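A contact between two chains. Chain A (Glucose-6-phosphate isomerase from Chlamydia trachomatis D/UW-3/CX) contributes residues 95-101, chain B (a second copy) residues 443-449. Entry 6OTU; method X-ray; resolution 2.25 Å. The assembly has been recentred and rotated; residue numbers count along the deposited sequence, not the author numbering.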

# COMPACT_ATOMS: atom_id res chain seq x y z
N ARG A 95 -13.71 23.96 11.29
CA ARG A 95 -13.91 25.31 10.78
C ARG A 95 -12.57 26.01 10.63
O ARG A 95 -11.59 25.68 11.30
CB ARG A 95 -14.82 26.13 11.69
CG ARG A 95 -14.22 26.48 13.02
CD ARG A 95 -15.14 27.45 13.77
NE ARG A 95 -15.36 28.70 13.05
CZ ARG A 95 -15.00 29.90 13.51
NH1 ARG A 95 -14.40 29.99 14.69
NH2 ARG A 95 -15.25 30.99 12.80
N ILE A 96 -12.55 27.01 9.75
CA ILE A 96 -11.40 27.88 9.54
C ILE A 96 -11.86 29.30 9.85
O ILE A 96 -12.81 29.81 9.24
CB ILE A 96 -10.86 27.78 8.10
CG1 ILE A 96 -10.34 26.37 7.80
CG2 ILE A 96 -9.77 28.81 7.87
CD1 ILE A 96 -9.17 25.94 8.66
N GLU A 97 -11.20 29.94 10.82
CA GLU A 97 -11.61 31.28 11.22
C GLU A 97 -11.14 32.28 10.17
O GLU A 97 -10.06 32.14 9.59
CB GLU A 97 -11.04 31.64 12.58
N GLY A 98 -11.99 33.27 9.91
CA GLY A 98 -11.67 34.32 8.98
C GLY A 98 -12.14 34.08 7.56
O GLY A 98 -12.09 35.01 6.74
N PHE A 99 -12.60 32.87 7.24
CA PHE A 99 -12.84 32.48 5.86
C PHE A 99 -14.04 31.55 5.81
O PHE A 99 -14.47 30.99 6.83
CB PHE A 99 -11.58 31.82 5.25
CG PHE A 99 -10.41 32.77 5.13
CD1 PHE A 99 -10.33 33.67 4.06
CD2 PHE A 99 -9.41 32.78 6.10
CE1 PHE A 99 -9.27 34.57 3.95
CE2 PHE A 99 -8.34 33.68 6.01
CZ PHE A 99 -8.27 34.58 4.93
N GLN A 100 -14.59 31.40 4.61
CA GLN A 100 -15.62 30.40 4.36
C GLN A 100 -15.08 29.00 4.62
O GLN A 100 -13.98 28.66 4.17
CB GLN A 100 -16.12 30.54 2.92
CG GLN A 100 -17.49 29.94 2.64
CD GLN A 100 -17.46 28.44 2.62
OE1 GLN A 100 -16.56 27.84 2.02
NE2 GLN A 100 -18.42 27.82 3.30
N SER A 101 -15.86 28.18 5.33
CA SER A 101 -15.48 26.83 5.71
C SER A 101 -16.75 26.08 6.09
O SER A 101 -17.83 26.66 6.15
CB SER A 101 -14.47 26.84 6.86
OG SER A 101 -15.10 26.59 8.11
N ASN B 443 -6.53 31.15 -5.09
CA ASN B 443 -7.82 31.38 -4.43
C ASN B 443 -7.66 32.45 -3.36
O ASN B 443 -6.62 32.51 -2.70
CB ASN B 443 -8.38 30.09 -3.81
CG ASN B 443 -9.89 30.10 -3.72
OD1 ASN B 443 -10.46 30.76 -2.84
ND2 ASN B 443 -10.55 29.40 -4.62
N ALA B 444 -8.68 33.29 -3.20
CA ALA B 444 -8.65 34.25 -2.11
C ALA B 444 -8.74 33.56 -0.76
O ALA B 444 -8.13 34.01 0.22
CB ALA B 444 -9.79 35.27 -2.26
N ASN B 445 -9.49 32.46 -0.70
CA ASN B 445 -9.59 31.64 0.50
C ASN B 445 -8.37 30.72 0.60
O ASN B 445 -8.17 29.88 -0.29
CB ASN B 445 -10.88 30.83 0.44
CG ASN B 445 -11.22 30.13 1.75
OD1 ASN B 445 -10.34 29.73 2.51
ND2 ASN B 445 -12.51 29.96 2.01
N PRO B 446 -7.53 30.84 1.64
CA PRO B 446 -6.36 29.96 1.73
C PRO B 446 -6.72 28.49 1.84
O PRO B 446 -5.97 27.64 1.35
CB PRO B 446 -5.62 30.47 2.98
CG PRO B 446 -6.20 31.79 3.29
CD PRO B 446 -7.62 31.77 2.78
N ASN B 447 -7.87 28.15 2.45
CA ASN B 447 -8.29 26.75 2.56
C ASN B 447 -8.55 26.11 1.19
O ASN B 447 -8.57 24.88 1.09
CB ASN B 447 -9.54 26.64 3.43
CG ASN B 447 -9.61 25.33 4.20
OD1 ASN B 447 -8.59 24.82 4.66
ND2 ASN B 447 -10.81 24.77 4.35
N LYS B 448 -8.75 26.92 0.15
CA LYS B 448 -9.16 26.42 -1.15
C LYS B 448 -8.10 26.68 -2.21
O LYS B 448 -8.41 26.62 -3.41
CB LYS B 448 -10.48 27.06 -1.60
CG LYS B 448 -11.71 26.70 -0.79
CD LYS B 448 -12.77 27.79 -1.01
CE LYS B 448 -14.19 27.23 -1.12
NZ LYS B 448 -14.74 26.76 0.18
N ARG B 449 -6.88 27.01 -1.83
CA ARG B 449 -5.88 27.24 -2.85
C ARG B 449 -4.92 26.06 -2.94
O ARG B 449 -4.73 25.28 -2.00
CB ARG B 449 -5.14 28.57 -2.65
CG ARG B 449 -4.37 28.77 -1.39
CD ARG B 449 -3.58 30.08 -1.49
NE ARG B 449 -4.43 31.26 -1.31
CZ ARG B 449 -4.33 32.12 -0.30
NH1 ARG B 449 -3.40 31.93 0.64
NH2 ARG B 449 -5.15 33.16 -0.22
O HOH W 1 -12.94 26.16 3.09

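Arg A95 points its CA-to-CB bond away from the chain B stretch and does not touch it, so the interface begins at Ile A96. The CA-to-CB bond of Ile A96, a buried residue with both chi angles m, points toward the chain B stretch, and CG1 of Ile A96 lies 3.8 Å from CG of Asn B447. Its backbone is held in place as well: N of Ile A96 donates to OG of Ser A101 at 3.1 Å, linking the first residue of the turn to the residue after Gln A100.

From Ile A96 to Phe A99 the chain makes a type II turn; the modelled atoms of its two middle residues, Glu A97 and Gly A98, stay out of reach of the chain B stretch, and the Glu A97 side chain is not modelled beyond CB. Gly A98 has phi/psi of 92/-10, where a CB would jam against the preceding carbonyl, so the turn itself calls for glycine.

The turn delivers Phe A99, in the m rotamer, with its ring against Pro B446. CD of Pro B446 lies 3.4 Å from the centroid of the Phe A99 ring, 10° off the normal, a CH-pi contact over one face. Proline suits the site because CD, bonded to the ring nitrogen, carries somewhat polarised hydrogens.

Gln A100 supplies the polar half. Its carbonyl O accepts from ND2 of Asn B445 at 2.9 Å, while OE1 of Gln A100 accepts from NZ of Lys B448 at 2.8 Å; the long lysine chain brings its charged amine to that neutral amide. Asn B445 uses both ends of its amide: OD1 of Asn B445 accepts from N of Asn B447 at 2.9 Å, bracing the short 3-10 segment while ND2 reaches across. One water extends the network, donating to O of Gln A100 at 2.9 Å and accepting from ND2 of Asn B447 at 2.8 Å.

The two stretches together bury 319 Å², combining a CH-pi contact on the Phe A99 ring with a carbonyl that serves both an asparagine and a water.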